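Local coordinates for protein possible adhesin (Caldicellulosiruptor kronotskyensis, PDB 4WA0) that probably mediates attachment of the bacterium to cellulose, as a tapirin whose C-terminal beta-helical domain, which binds a magnesium ion, is the part described here, at residues Ile323-Thr326 and Tyr330-Leu333. Numbering follows the deposited sequence.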
# COMPACT_ATOMS: atom_id res chain seq x y z
N ILE A 323 -13.37 2.29 2.24
CA ILE A 323 -13.81 2.69 0.89
C ILE A 323 -14.78 1.61 0.48
O ILE A 323 -14.39 0.43 0.41
CB ILE A 323 -12.62 2.77 -0.11
CG1 ILE A 323 -11.61 3.81 0.37
CG2 ILE A 323 -13.16 3.13 -1.52
CD1 ILE A 323 -10.38 3.76 -0.52
N ASN A 324 -16.06 1.99 0.27
CA ASN A 324 -17.09 0.97 0.04
C ASN A 324 -17.74 1.16 -1.32
O ASN A 324 -17.81 2.29 -1.81
CB ASN A 324 -18.19 0.99 1.12
CG ASN A 324 -17.69 0.54 2.49
OD1 ASN A 324 -16.66 -0.12 2.61
ND2 ASN A 324 -18.33 1.05 3.54
N ALA A 325 -18.22 0.07 -1.89
CA ALA A 325 -18.93 0.08 -3.21
C ALA A 325 -20.11 -0.77 -2.98
O ALA A 325 -19.99 -1.98 -2.82
CB ALA A 325 -18.08 -0.51 -4.34
N THR A 326 -21.28 -0.14 -2.96
CA THR A 326 -22.49 -0.82 -2.56
C THR A 326 -23.42 -1.25 -3.68
O THR A 326 -24.31 -2.06 -3.43
CB THR A 326 -23.28 0.05 -1.55
OG1 THR A 326 -23.33 1.40 -2.03
CG2 THR A 326 -22.61 -0.02 -0.15
N TYR A 330 -17.98 -5.65 -6.42
CA TYR A 330 -16.93 -5.69 -7.41
C TYR A 330 -16.93 -4.51 -8.39
O TYR A 330 -16.15 -4.52 -9.34
CB TYR A 330 -16.95 -7.05 -8.18
CG TYR A 330 -16.79 -8.21 -7.24
CD1 TYR A 330 -15.52 -8.54 -6.74
CD2 TYR A 330 -17.90 -8.86 -6.71
CE1 TYR A 330 -15.35 -9.56 -5.78
CE2 TYR A 330 -17.76 -9.88 -5.75
CZ TYR A 330 -16.47 -10.23 -5.30
OH TYR A 330 -16.29 -11.14 -4.28
N ALA A 331 -17.78 -3.49 -8.17
CA ALA A 331 -17.94 -2.39 -9.13
C ALA A 331 -16.56 -1.80 -9.53
O ALA A 331 -16.25 -1.51 -10.70
CB ALA A 331 -18.88 -1.33 -8.54
N GLY A 332 -15.74 -1.60 -8.50
CA GLY A 332 -14.38 -1.08 -8.67
C GLY A 332 -14.25 0.44 -8.65
O GLY A 332 -15.25 1.17 -8.81
N LEU A 333 -13.04 0.91 -8.39
CA LEU A 333 -12.71 2.31 -8.38
C LEU A 333 -11.37 2.40 -9.07
O LEU A 333 -10.44 1.68 -8.67
CB LEU A 333 -12.53 2.88 -6.97
CG LEU A 333 -12.03 4.37 -6.88
CD1 LEU A 333 -13.08 5.31 -7.46
CD2 LEU A 333 -11.76 4.77 -5.43
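Ala325 and Ala331 meet methyl to methyl, CB to CB at 4.4 Å, and with one further pair, Ile323 and Leu333, they make up the whole side-chain contact between 323-326 and 330-333. Each of the four side chains leaves its backbone toward the other segment, so a strand end and the chain returning from its turn meet in a light contact of just two methyl pairs, with no hydrogen bond between them. In the inner pair one branch on each side does the touching: CG2 of Ile323 lies 4.5 Å from CD2 of Leu333. The torsions explain the choice of branch. In Ile323, chi1 of -61° sets CG2 anti to the backbone N and on the Leu333 side, while CG1 and CD1 lie farther from CD2 of Leu333; in Leu333, chi2 of 65° folds CD1 back and leaves CD2 extended, anti to CA, toward the isoleucine. Both residues are buried, and both also touch Phe302 of strand 299-302, whereas the alanine pair is partly exposed. Between Ala331 and Leu333 the chain passes through Gly332, whose backbone angles, with a positive phi, leave no room for a CB beside the carbonyl O of Ala331. Tyr330 points away from 323-326, its hydroxyl hydrogen-bonded to Asp61 and its backbone carbonyl to Asn23. Ile323-Ala325 and Ala331-Leu333 point 148° apart because the chain turns a corner, and strands 320-325 and 333-337 belong to different parallel sheets: buried branched residues facing each other across a corner between two faces, with small alanines closing it nearer the turn, are characteristic of a coil of a parallel beta-helix.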